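Local structure of kcn28 (Kitasatospora, 6J31) at residues Thr72-Gln77 against Glu146-Asp151; Pro129-Pro134 against Gln327-Glu332; Arg204-Gly209 against Ala387-Arg392; Trp221-Pro224 against Lys229-Leu232; Arg341-Ala346 against Asp351-Ala356. The protein is a GT-B-fold protein with an erythromycin-biosynthesis-CIII-like C-terminal domain, built from two Rossmann-like halves around a cleft. All coordinates share one frame; numbering follows the deposited sequence.

Contact 1 (Thr72-Gln77 against Glu146-Asp151)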
# COMPACT_ATOMS: atom_id res chain seq x y z
N THR A 72 -0.46 20.50 -7.16
CA THR A 72 0.74 20.05 -7.86
C THR A 72 1.97 20.62 -7.14
O THR A 72 3.04 20.82 -7.73
CB THR A 72 0.69 20.46 -9.37
OG1 THR A 72 1.59 19.65 -10.13
CG2 THR A 72 1.01 21.95 -9.57
N ASP A 73 1.82 20.79 -5.83
CA ASP A 73 2.82 21.38 -4.96
C ASP A 73 2.80 20.63 -3.63
O ASP A 73 1.77 20.10 -3.21
CB ASP A 73 2.56 22.88 -4.75
CG ASP A 73 3.65 23.57 -3.93
OD1 ASP A 73 4.51 22.88 -3.34
OD2 ASP A 73 3.63 24.82 -3.87
N GLN A 74 3.96 20.59 -2.97
CA GLN A 74 4.08 19.83 -1.73
C GLN A 74 3.23 20.44 -0.62
O GLN A 74 2.51 19.73 0.09
CB GLN A 74 5.54 19.75 -1.29
CG GLN A 74 5.74 19.28 0.14
CD GLN A 74 7.19 19.04 0.49
OE1 GLN A 74 8.04 19.92 0.31
NE2 GLN A 74 7.49 17.85 1.00
N ILE A 75 3.31 21.76 -0.43
CA ILE A 75 2.47 22.39 0.58
C ILE A 75 1.00 22.28 0.18
O ILE A 75 0.13 22.07 1.03
CB ILE A 75 2.89 23.86 0.82
CG1 ILE A 75 4.35 23.94 1.30
CG2 ILE A 75 1.96 24.53 1.81
CD1 ILE A 75 5.39 23.96 0.20
N ALA A 76 0.71 22.40 -1.12
CA ALA A 76 -0.66 22.26 -1.59
C ALA A 76 -1.19 20.85 -1.35
O ALA A 76 -2.37 20.67 -1.03
CB ALA A 76 -0.74 22.61 -3.08
N GLN A 77 -0.34 19.83 -1.52
CA GLN A 77 -0.76 18.46 -1.25
C GLN A 77 -1.11 18.27 0.23
O GLN A 77 -2.07 17.57 0.56
CB GLN A 77 0.33 17.49 -1.72
CG GLN A 77 1.40 17.11 -0.70
CD GLN A 77 1.66 15.62 -0.65
OE1 GLN A 77 1.63 14.95 -1.69
NE2 GLN A 77 1.94 15.10 0.56
N GLU A 146 11.05 21.91 9.70
CA GLU A 146 11.36 23.29 10.09
C GLU A 146 11.48 24.20 8.87
O GLU A 146 11.03 25.35 8.91
CB GLU A 146 12.65 23.33 10.90
CG GLU A 146 12.45 23.44 12.40
CD GLU A 146 11.51 24.58 12.75
OE1 GLU A 146 11.68 25.68 12.18
OE2 GLU A 146 10.62 24.39 13.61
N GLN A 147 12.10 23.71 7.80
CA GLN A 147 12.22 24.53 6.60
C GLN A 147 10.85 24.82 6.00
O GLN A 147 10.61 25.92 5.48
CB GLN A 147 13.15 23.86 5.60
CG GLN A 147 14.14 24.82 4.95
CD GLN A 147 15.03 25.52 5.98
OE1 GLN A 147 15.21 25.04 7.11
NE2 GLN A 147 15.60 26.66 5.59
N LEU A 148 9.95 23.84 6.07
CA LEU A 148 8.58 24.06 5.62
C LEU A 148 7.90 25.16 6.43
O LEU A 148 7.14 25.96 5.88
CB LEU A 148 7.80 22.75 5.75
CG LEU A 148 7.84 21.72 4.62
CD1 LEU A 148 6.98 20.52 4.97
CD2 LEU A 148 7.36 22.35 3.32
N LYS A 149 8.16 25.20 7.74
CA LYS A 149 7.55 26.21 8.60
C LYS A 149 8.11 27.60 8.34
O LYS A 149 7.48 28.58 8.76
CB LYS A 149 7.74 25.81 10.06
CG LYS A 149 7.05 24.49 10.41
CD LYS A 149 6.53 24.46 11.83
CE LYS A 149 5.86 23.13 12.14
NZ LYS A 149 6.76 22.19 12.87
N GLN A 150 9.27 27.72 7.70
CA GLN A 150 9.76 29.04 7.31
C GLN A 150 8.95 29.63 6.17
O GLN A 150 8.78 30.85 6.10
CB GLN A 150 11.24 28.97 6.93
CG GLN A 150 12.14 28.47 8.04
CD GLN A 150 11.82 29.14 9.37
OE1 GLN A 150 11.94 30.36 9.50
NE2 GLN A 150 11.42 28.34 10.35
N ASP A 151 8.45 28.79 5.27
CA ASP A 151 7.57 29.27 4.22
C ASP A 151 6.26 29.75 4.83
O ASP A 151 5.68 29.04 5.66
CB ASP A 151 7.32 28.15 3.20
CG ASP A 151 6.72 28.65 1.89
OD1 ASP A 151 5.86 29.56 1.92
OD2 ASP A 151 7.12 28.13 0.83
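Leu148 and Ile75 meet between two helix ends, the first turn of helix 74-96 and the last turn of helix 142-150, in the half of this GT-B fold that carries the seven-stranded sheet. It is a small helix-to-helix packing contact made through a single methyl: Leu148 CD2 lies 4.0 Å from Ile75 CG1 and equally far from Ile75 CD1. The two side chains pass each other in opposite directions, flank against flank, with the isoleucine offering its longer branch. That branch is turned to the neighbouring helix by a first torsion that sets CG1 beside the backbone N and opposite the carbonyl carbon (chi1 -60°). Gln74 reaches the same methyl from another side. Its chain is extended beyond CG and crosses that of Leu148 at a slant, ending with OE1 3.9 Å from Leu148 CD2, a van der Waals contact of a polar atom with an apolar one. The side chain of Gln74 lies about 7 Å from the bound (2E,2'E)-3,3'-(1,2-phenylene)di(prop-2-enoic acid) (BG9). Next to the apolar pair, Asp73 and Asp151 are each the N-cap of a helix. Their carboxylates share Arg153 as a neighbour: Asp73 forms a salt bridge with its guanidinium, and Asp151 OD1 caps its backbone N. The capping bond from Ile75 N to Asp73 OD1 is weak, 3.3 Å long and bent to 142° at the hydrogen.

Contact 2 (Pro129-Pro134 against Gln327-Glu332)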
# COMPACT_ATOMS: atom_id res chain seq x y z
N PRO A 129 -1.33 0.35 5.72
CA PRO A 129 -1.09 -0.51 4.55
C PRO A 129 0.37 -0.61 4.13
O PRO A 129 0.69 -1.44 3.27
CB PRO A 129 -1.92 0.17 3.46
CG PRO A 129 -1.86 1.62 3.82
CD PRO A 129 -1.91 1.65 5.34
N THR A 130 1.25 0.20 4.70
CA THR A 130 2.67 0.15 4.37
C THR A 130 3.45 0.37 5.67
O THR A 130 2.87 0.44 6.76
CB THR A 130 3.03 1.16 3.28
OG1 THR A 130 4.38 0.93 2.84
CG2 THR A 130 2.91 2.58 3.80
N TRP A 131 4.77 0.47 5.55
CA TRP A 131 5.58 0.62 6.75
C TRP A 131 5.31 1.95 7.44
O TRP A 131 4.87 2.93 6.82
CB TRP A 131 7.07 0.49 6.41
CG TRP A 131 7.57 1.26 5.22
CD1 TRP A 131 7.67 0.80 3.94
CD2 TRP A 131 8.06 2.61 5.20
NE1 TRP A 131 8.19 1.77 3.12
CE2 TRP A 131 8.44 2.89 3.87
CE3 TRP A 131 8.22 3.60 6.17
CZ2 TRP A 131 8.96 4.13 3.48
CZ3 TRP A 131 8.74 4.83 5.79
CH2 TRP A 131 9.10 5.08 4.46
N VAL A 132 5.54 1.98 8.74
CA VAL A 132 5.26 3.14 9.56
C VAL A 132 6.55 3.92 9.79
O VAL A 132 7.65 3.46 9.51
CB VAL A 132 4.60 2.75 10.90
CG1 VAL A 132 3.28 2.03 10.65
CG2 VAL A 132 5.55 1.88 11.72
N MET A 133 6.41 5.14 10.32
CA MET A 133 7.55 6.00 10.59
C MET A 133 7.78 6.04 12.09
O MET A 133 7.04 6.73 12.81
CB MET A 133 7.31 7.41 10.06
CG MET A 133 5.86 7.83 10.08
SD MET A 133 5.28 8.18 8.42
CE MET A 133 6.83 8.12 7.56
N PRO A 134 8.77 5.33 12.61
CA PRO A 134 8.96 5.31 14.07
C PRO A 134 9.41 6.66 14.59
O PRO A 134 9.88 7.53 13.85
CB PRO A 134 10.05 4.25 14.27
CG PRO A 134 10.81 4.24 12.98
CD PRO A 134 9.80 4.54 11.90
N GLN A 327 8.20 4.33 -2.46
CA GLN A 327 8.97 3.36 -3.23
C GLN A 327 10.48 3.32 -2.99
O GLN A 327 11.06 2.22 -3.05
CB GLN A 327 8.68 3.56 -4.71
CG GLN A 327 7.30 3.05 -5.09
CD GLN A 327 6.66 3.83 -6.22
OE1 GLN A 327 7.35 4.35 -7.10
NE2 GLN A 327 5.34 3.91 -6.20
N PRO A 328 11.18 4.44 -2.76
CA PRO A 328 12.65 4.33 -2.61
C PRO A 328 13.06 3.43 -1.46
O PRO A 328 13.95 2.58 -1.63
CB PRO A 328 13.08 5.79 -2.37
CG PRO A 328 11.99 6.61 -2.91
CD PRO A 328 10.75 5.84 -2.62
N ALA A 329 12.42 3.57 -0.29
CA ALA A 329 12.75 2.68 0.83
C ALA A 329 12.38 1.24 0.51
O ALA A 329 13.13 0.32 0.85
CB ALA A 329 12.05 3.16 2.10
N ASN A 330 11.24 1.03 -0.15
CA ASN A 330 10.83 -0.33 -0.52
C ASN A 330 11.85 -0.97 -1.46
O ASN A 330 12.15 -2.16 -1.35
CB ASN A 330 9.45 -0.32 -1.18
CG ASN A 330 8.34 0.03 -0.21
OD1 ASN A 330 8.55 0.11 1.00
ND2 ASN A 330 7.13 0.23 -0.73
N ALA A 331 12.39 -0.18 -2.39
CA ALA A 331 13.44 -0.67 -3.27
C ALA A 331 14.68 -1.06 -2.48
O ALA A 331 15.33 -2.07 -2.78
CB ALA A 331 13.79 0.39 -4.32
N GLU A 332 15.04 -0.26 -1.48
CA GLU A 332 16.20 -0.58 -0.65
C GLU A 332 16.00 -1.88 0.11
O GLU A 332 16.91 -2.71 0.18
CB GLU A 332 16.47 0.57 0.32
CG GLU A 332 17.15 1.78 -0.29
CD GLU A 332 18.29 1.40 -1.21
OE1 GLU A 332 19.17 0.62 -0.77
OE2 GLU A 332 18.32 1.88 -2.36
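Trp131 gives the most surface to this contact, 57 Å², followed by Asn330 with 35 Å² and Ala329 with 29 Å². The tryptophan stands in the loop that leaves strand 124-128, while the other two sit on the first turns of helix 327-336, so the contact spans the interdomain cleft of the GT-B fold. Trp131 has CG set between its backbone N and carbonyl carbon (chi1 46°), which turns the indole toward the helix. Its NE1 donates to Asn330 OD1 over 2.7 Å. The oxygen lies at the ring edge, close to the indole plane, but the bond is bent, 131° at the hydrogen, and the donor is tilted out of the carbonyl plane. Ring and amide planes are nearly perpendicular, 81° apart. At the benzo end of the ring, Ala329 CB comes obliquely to 3.5 Å from Trp131 CZ2. The other end of the amide is held too: Asn330 ND2 bonds to Gly303 O, consistent with the modelled orientation of the amide. Met305 of helix 305-314 packs on both Trp131 and Asn330. Next to the tryptophan, Thr130 touches the bound (2E,2'E)-3,3'-(1,2-phenylene)di(prop-2-enoic acid) and its OG1 is hydrogen-bonded to Asp326. One directed N-H bond, largely buried, thus ties the two domains together beside the ligand pocket and, with the packing of Ala329 and Met305, probably helps to set the rotation of the indole.

Contact 3 (Arg204-Gly209 against Ala387-Arg392)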
# COMPACT_ATOMS: atom_id res chain seq x y z
N ARG A 204 3.21 -0.78 20.70
CA ARG A 204 2.26 0.07 20.00
C ARG A 204 1.95 -0.42 18.59
O ARG A 204 0.78 -0.42 18.19
CB ARG A 204 2.82 1.49 19.94
CG ARG A 204 1.90 2.52 19.35
CD ARG A 204 2.60 3.87 19.25
NE ARG A 204 3.01 4.36 20.56
CZ ARG A 204 2.24 5.09 21.35
NH1 ARG A 204 1.01 5.41 20.98
NH2 ARG A 204 2.69 5.50 22.53
N PHE A 205 2.96 -0.84 17.83
CA PHE A 205 2.79 -1.29 16.45
C PHE A 205 2.96 -2.81 16.40
O PHE A 205 3.90 -3.35 16.99
CB PHE A 205 3.82 -0.63 15.52
CG PHE A 205 3.72 0.87 15.44
CD1 PHE A 205 2.92 1.48 14.48
CD2 PHE A 205 4.45 1.68 16.30
CE1 PHE A 205 2.84 2.86 14.39
CE2 PHE A 205 4.37 3.06 16.22
CZ PHE A 205 3.56 3.65 15.26
N THR A 206 2.06 -3.49 15.70
CA THR A 206 2.17 -4.93 15.49
C THR A 206 2.38 -5.21 14.01
O THR A 206 1.56 -4.80 13.19
CB THR A 206 0.94 -5.67 16.00
OG1 THR A 206 0.82 -5.51 17.41
CG2 THR A 206 1.05 -7.16 15.69
N PHE A 207 3.46 -5.90 13.68
CA PHE A 207 3.73 -6.29 12.30
C PHE A 207 2.90 -7.52 11.97
O PHE A 207 3.15 -8.61 12.51
CB PHE A 207 5.22 -6.53 12.08
CG PHE A 207 6.05 -5.29 12.23
CD1 PHE A 207 5.94 -4.25 11.31
CD2 PHE A 207 6.94 -5.15 13.28
CE1 PHE A 207 6.70 -3.11 11.44
CE2 PHE A 207 7.71 -4.00 13.41
CZ PHE A 207 7.59 -2.98 12.49
N ILE A 208 1.91 -7.35 11.11
CA ILE A 208 0.94 -8.41 10.83
C ILE A 208 1.32 -9.15 9.56
O ILE A 208 1.05 -10.35 9.42
CB ILE A 208 -0.48 -7.82 10.74
CG1 ILE A 208 -0.92 -7.30 12.10
CG2 ILE A 208 -1.48 -8.84 10.21
CD1 ILE A 208 -1.22 -8.41 13.10
N GLY A 209 1.98 -8.46 8.64
CA GLY A 209 2.12 -8.97 7.30
C GLY A 209 0.82 -8.78 6.55
O GLY A 209 -0.15 -8.22 7.08
N ALA A 387 -7.37 -10.12 13.29
CA ALA A 387 -8.73 -10.20 13.81
C ALA A 387 -8.73 -10.50 15.30
O ALA A 387 -9.53 -9.94 16.05
CB ALA A 387 -9.52 -11.25 13.03
N ASP A 388 -7.84 -11.40 15.75
CA ASP A 388 -7.78 -11.71 17.18
C ASP A 388 -7.40 -10.48 18.00
O ASP A 388 -7.95 -10.26 19.08
CB ASP A 388 -6.79 -12.85 17.43
CG ASP A 388 -7.27 -14.17 16.86
OD1 ASP A 388 -8.45 -14.26 16.45
OD2 ASP A 388 -6.46 -15.12 16.81
N LEU A 389 -6.45 -9.68 17.50
CA LEU A 389 -6.04 -8.48 18.23
C LEU A 389 -7.18 -7.46 18.31
O LEU A 389 -7.35 -6.79 19.34
CB LEU A 389 -4.81 -7.87 17.58
CG LEU A 389 -3.52 -8.65 17.81
CD1 LEU A 389 -2.34 -7.96 17.14
CD2 LEU A 389 -3.27 -8.82 19.31
N ILE A 390 -7.95 -7.33 17.23
CA ILE A 390 -9.08 -6.40 17.24
C ILE A 390 -10.15 -6.86 18.23
O ILE A 390 -10.75 -6.05 18.94
CB ILE A 390 -9.65 -6.25 15.82
CG1 ILE A 390 -8.65 -5.53 14.92
CG2 ILE A 390 -10.97 -5.50 15.84
CD1 ILE A 390 -8.83 -5.80 13.44
N GLU A 391 -10.40 -8.17 18.28
CA GLU A 391 -11.40 -8.68 19.20
C GLU A 391 -11.02 -8.47 20.67
O GLU A 391 -11.91 -8.42 21.52
CB GLU A 391 -11.66 -10.16 18.91
CG GLU A 391 -12.55 -10.36 17.69
CD GLU A 391 -12.89 -11.80 17.42
OE1 GLU A 391 -12.06 -12.69 17.73
OE2 GLU A 391 -14.01 -12.05 16.93
N ARG A 392 -9.72 -8.33 20.97
CA ARG A 392 -9.30 -8.03 22.34
C ARG A 392 -9.81 -6.67 22.79
O ARG A 392 -9.96 -6.43 24.00
CB ARG A 392 -7.77 -8.06 22.45
CG ARG A 392 -7.12 -9.43 22.33
CD ARG A 392 -7.23 -10.28 23.59
NE ARG A 392 -6.64 -9.63 24.76
CZ ARG A 392 -6.81 -10.02 26.02
NH1 ARG A 392 -7.57 -11.07 26.30
NH2 ARG A 392 -6.23 -9.34 27.00
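Thr206 and Leu389 reach toward each other tip to tip, joining strand 205-207, the outermost strand at one end of the seven-stranded parallel sheet, to helix 382-391 near the C-terminus of the chain. In the GT-B fold the last helix characteristically returns to the N-terminal domain, and this contact is part of that return. The interactions across it are apolar and gather on one methyl, Leu389 CD1. Thr206 CG2 is 3.8 Å from it, and Ile208 CD1, from just past the end of the strand, 4.2 Å. The leucine has CG beside its backbone N (chi1 -73°) with the chain extended beyond, carrying CD1 out from the helix to the strand. Other apolar packing continues sheetwards, where Leu389 and Ile390 both rest on Leu186 of strand 185-187. Polar links also hold the helix. Ile208 forms a backbone hydrogen bond with Gly382 at the start of the helix, while Asp388 and Glu391 both form salt bridges with Arg31 near helix 22-30, fastening the helix to a second part of the same domain. Across the contact the threonine hydroxyl makes only van der Waals contact with the leucine: Thr206 OG1 lies 4.0 Å from Leu389 CD1.

Contact 4 (Trp221-Pro224 against Lys229-Leu232)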
# COMPACT_ATOMS: atom_id res chain seq x y z
N TRP A 221 -3.91 -17.67 -16.01
CA TRP A 221 -2.99 -17.38 -17.10
C TRP A 221 -2.00 -18.52 -17.24
O TRP A 221 -1.30 -18.86 -16.28
CB TRP A 221 -2.26 -16.05 -16.85
CG TRP A 221 -1.49 -15.54 -18.02
CD1 TRP A 221 -1.96 -14.71 -19.01
CD2 TRP A 221 -0.13 -15.83 -18.35
NE1 TRP A 221 -0.97 -14.47 -19.93
CE2 TRP A 221 0.16 -15.14 -19.55
CE3 TRP A 221 0.86 -16.61 -17.75
CZ2 TRP A 221 1.42 -15.21 -20.15
CZ3 TRP A 221 2.11 -16.67 -18.35
CH2 TRP A 221 2.37 -15.97 -19.54
N LYS A 222 -1.94 -19.12 -18.43
CA LYS A 222 -1.06 -20.24 -18.71
C LYS A 222 0.12 -19.77 -19.55
O LYS A 222 -0.05 -19.00 -20.50
CB LYS A 222 -1.81 -21.38 -19.39
CG LYS A 222 -2.77 -22.11 -18.44
CD LYS A 222 -2.05 -22.62 -17.18
CE LYS A 222 -1.21 -23.87 -17.45
NZ LYS A 222 -0.44 -24.32 -16.24
N ARG A 223 1.31 -20.22 -19.18
CA ARG A 223 2.53 -19.88 -19.91
C ARG A 223 2.44 -20.38 -21.34
O ARG A 223 2.12 -21.56 -21.57
CB ARG A 223 3.75 -20.51 -19.25
CG ARG A 223 5.05 -20.21 -19.97
CD ARG A 223 6.23 -20.74 -19.20
NE ARG A 223 6.22 -22.21 -19.24
CZ ARG A 223 6.79 -22.94 -20.19
NH1 ARG A 223 7.42 -22.35 -21.20
NH2 ARG A 223 6.72 -24.26 -20.15
N PRO A 224 2.70 -19.54 -22.34
CA PRO A 224 2.64 -20.01 -23.73
C PRO A 224 3.70 -21.08 -23.96
O PRO A 224 4.86 -20.93 -23.55
CB PRO A 224 2.94 -18.74 -24.54
CG PRO A 224 2.66 -17.61 -23.61
CD PRO A 224 3.04 -18.11 -22.25
N LYS A 229 11.09 -18.85 -20.13
CA LYS A 229 11.03 -17.94 -19.00
C LYS A 229 9.99 -16.86 -19.28
O LYS A 229 9.75 -16.49 -20.43
CB LYS A 229 12.40 -17.30 -18.73
CG LYS A 229 13.49 -18.30 -18.36
CD LYS A 229 13.91 -18.20 -16.90
CE LYS A 229 14.83 -19.35 -16.52
NZ LYS A 229 15.53 -19.10 -15.23
N VAL A 230 9.35 -16.38 -18.21
CA VAL A 230 8.28 -15.40 -18.30
C VAL A 230 8.65 -14.18 -17.47
O VAL A 230 9.05 -14.32 -16.31
CB VAL A 230 6.93 -15.99 -17.83
CG1 VAL A 230 5.89 -14.90 -17.67
CG2 VAL A 230 6.46 -17.06 -18.81
N ALA A 231 8.48 -13.00 -18.05
CA ALA A 231 8.69 -11.74 -17.37
C ALA A 231 7.39 -10.94 -17.37
O ALA A 231 6.69 -10.89 -18.38
CB ALA A 231 9.79 -10.93 -18.04
N LEU A 232 7.10 -10.30 -16.24
CA LEU A 232 5.96 -9.41 -16.12
C LEU A 232 6.46 -8.01 -15.81
O LEU A 232 7.24 -7.81 -14.87
CB LEU A 232 4.99 -9.87 -15.02
CG LEU A 232 3.90 -8.84 -14.67
CD1 LEU A 232 2.97 -8.58 -15.85
CD2 LEU A 232 3.11 -9.26 -13.44
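Arg223 lays the aliphatic part of its side chain over Val230, and each atom can be traced outward from the backbone. CB stands 4.4 Å from Val230 CG2, at the margin of contact. CG, carried away from the backbone N by a fully extended first torsion (chi1 179°), comes closest, 3.6 Å from Val230 CG2. CD runs on past the same methyl at 3.7 Å, the two side chains slanting across each other. There the chain bends (chi3 69°) and NE is already 5.2 Å from Val230 CG2, so the charged head turns off the valine and only methylenes do the packing. CZ and both terminal nitrogens lie farther still, NH1 5.9 Å from Val230 CG2. The other branch of the valine serves a different neighbour. Val230 CG1 approaches Trp221 CH2, the far corner of the indole, to 4.1 Å, ring and methyl coming from opposite directions and meeting at a slant. The two branches of one buried valine are thus divided between an arginine shaft and an indole corner. Trp221 is fixed at its polar side by a hydrogen bond from NE1 to Glu282 OE2, and it also packs on Val262. The arrangement marks where the chain enters the C-terminal Rossmann-like domain of the GT-B fold: the incoming loop folds back over strand 229-234, first in chain order and an inner strand of that domain's parallel sheet.

Contact 5 (Arg341-Ala346 against Asp351-Ala356)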
# COMPACT_ATOMS: atom_id res chain seq x y z
N ARG A 341 16.93 -6.03 -7.87
CA ARG A 341 17.88 -5.10 -8.46
C ARG A 341 17.16 -3.77 -8.65
O ARG A 341 15.99 -3.75 -9.06
CB ARG A 341 18.39 -5.60 -9.82
CG ARG A 341 19.40 -6.75 -9.77
CD ARG A 341 20.79 -6.36 -10.25
NE ARG A 341 21.54 -7.54 -10.71
CZ ARG A 341 21.91 -8.57 -9.95
NH1 ARG A 341 21.60 -8.60 -8.66
NH2 ARG A 341 22.58 -9.57 -10.49
N ARG A 342 17.83 -2.67 -8.34
CA ARG A 342 17.23 -1.35 -8.49
C ARG A 342 17.73 -0.68 -9.77
O ARG A 342 18.92 -0.74 -10.09
CB ARG A 342 17.54 -0.47 -7.27
CG ARG A 342 16.94 0.92 -7.31
CD ARG A 342 17.16 1.64 -5.99
NE ARG A 342 16.64 3.01 -6.01
CZ ARG A 342 16.48 3.76 -4.93
NH1 ARG A 342 16.81 3.29 -3.73
NH2 ARG A 342 16.00 5.00 -5.04
N ILE A 343 16.81 -0.04 -10.50
CA ILE A 343 17.14 0.69 -11.72
C ILE A 343 16.41 2.03 -11.72
O ILE A 343 15.44 2.24 -10.98
CB ILE A 343 16.78 -0.09 -13.01
CG1 ILE A 343 15.26 -0.20 -13.16
CG2 ILE A 343 17.42 -1.46 -13.01
CD1 ILE A 343 14.83 -0.83 -14.46
N ASP A 344 16.89 2.95 -12.56
CA ASP A 344 16.25 4.23 -12.79
C ASP A 344 15.69 4.25 -14.20
O ASP A 344 16.43 4.06 -15.17
CB ASP A 344 17.23 5.39 -12.59
CG ASP A 344 16.54 6.76 -12.56
OD1 ASP A 344 15.43 6.90 -13.11
OD2 ASP A 344 17.12 7.70 -11.98
N ILE A 345 14.38 4.48 -14.32
CA ILE A 345 13.71 4.46 -15.62
C ILE A 345 14.31 5.51 -16.56
O ILE A 345 14.41 5.28 -17.77
CB ILE A 345 12.19 4.66 -15.44
CG1 ILE A 345 11.49 3.31 -15.37
CG2 ILE A 345 11.61 5.53 -16.55
CD1 ILE A 345 9.99 3.43 -15.30
N ALA A 346 14.73 6.65 -16.01
CA ALA A 346 15.29 7.71 -16.84
C ALA A 346 16.60 7.27 -17.49
O ALA A 346 16.82 7.52 -18.68
CB ALA A 346 15.50 8.97 -16.01
N ASP A 351 20.87 -3.07 -22.39
CA ASP A 351 21.70 -4.11 -21.79
C ASP A 351 21.63 -4.08 -20.27
O ASP A 351 21.62 -5.14 -19.64
CB ASP A 351 23.15 -4.01 -22.27
CG ASP A 351 23.42 -4.89 -23.48
OD1 ASP A 351 22.48 -5.58 -23.93
OD2 ASP A 351 24.57 -4.90 -23.97
N ARG A 352 21.59 -2.90 -19.67
CA ARG A 352 21.49 -2.82 -18.21
C ARG A 352 20.21 -3.48 -17.72
O ARG A 352 20.23 -4.27 -16.77
CB ARG A 352 21.53 -1.36 -17.76
CG ARG A 352 22.89 -0.73 -17.56
CD ARG A 352 22.65 0.72 -17.15
NE ARG A 352 21.86 0.85 -15.92
CZ ARG A 352 21.31 1.99 -15.51
NH1 ARG A 352 20.59 2.01 -14.40
NH2 ARG A 352 21.47 3.10 -16.21
N LEU A 353 19.07 -3.15 -18.34
CA LEU A 353 17.81 -3.76 -17.95
C LEU A 353 17.84 -5.27 -18.21
O LEU A 353 17.34 -6.05 -17.39
CB LEU A 353 16.64 -3.10 -18.68
CG LEU A 353 15.17 -3.52 -18.47
CD1 LEU A 353 14.78 -4.86 -19.11
CD2 LEU A 353 14.81 -3.52 -16.99
N ARG A 354 18.41 -5.68 -19.34
CA ARG A 354 18.46 -7.10 -19.66
C ARG A 354 19.35 -7.87 -18.69
O ARG A 354 19.03 -9.01 -18.32
CB ARG A 354 18.94 -7.30 -21.10
CG ARG A 354 18.91 -8.75 -21.57
CD ARG A 354 19.79 -8.95 -22.79
NE ARG A 354 21.17 -8.57 -22.52
CZ ARG A 354 22.11 -9.40 -22.11
NH1 ARG A 354 23.34 -8.96 -21.89
NH2 ARG A 354 21.83 -10.69 -21.92
N ALA A 355 20.47 -7.27 -18.27
CA ALA A 355 21.38 -7.96 -17.36
C ALA A 355 20.69 -8.28 -16.05
O ALA A 355 20.80 -9.40 -15.53
CB ALA A 355 22.62 -7.10 -17.13
N ALA A 356 19.97 -7.31 -15.48
CA ALA A 356 19.24 -7.56 -14.25
C ALA A 356 18.21 -8.66 -14.43
O ALA A 356 18.04 -9.52 -13.56
CB ALA A 356 18.57 -6.27 -13.77
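The guanidinium groups of Arg341 and Arg352 are the flat groups here, and both meet the opposite segment at a slant, Arg341 near Ala356 CA and Arg352 near Asp344 N. They flank a beta-alpha connection of the C-terminal Rossmann-like domain, in which strand 340-342, outermost in its parallel sheet, leads through a short loop into helix 350-362. Arg352 NH1 lies 4.2 Å from Asp344 N, a donor beside a donor, so this is proximity only; its NH2 has a weak hydrogen bond to Thr347. Arg341 packs with its shaft: CB lies 4.0 Å from Ala356 CB, with CG and CD hardly farther. A bend at the second torsion (chi2 -113°) takes the head along the helix, where NH2 forms a salt bridge with Glu359. Between these arginines is the apolar part of the contact. Ile343 CD1 and Leu353 CD2 touch at 3.7 Å, their chains crossing, and Val319 of the adjacent strand 318-320 supports both Ile343 and Ala356. Past the strand end, in the loop that follows Ile343, an Asx turn forms: Ala346 N donates to Asp344 OD1 over 3.0 Å at 153°, arriving from above the carboxylate plane.

Contacts 1 and 3 lie in the N-terminal half, contact 1 between helices and contact 3 at an outermost strand of the seven-stranded sheet. Contacts 4 and 5 both reach the six-stranded sheet of the C-terminal domain, their centres about 20 Å apart. Contact 2 bridges the two halves, its centre about 10 Å from the centre of the chain. It touches contact 3 through Val132 and Phe205, and contact 5 through a salt bridge between Glu332 and Arg342. Along the chain, contact 2 crosses both contact 1 and contact 3. Contacts 4 and 5 fall within the loop spanned by contact 3, which brings the chain's end back to the domain where it began.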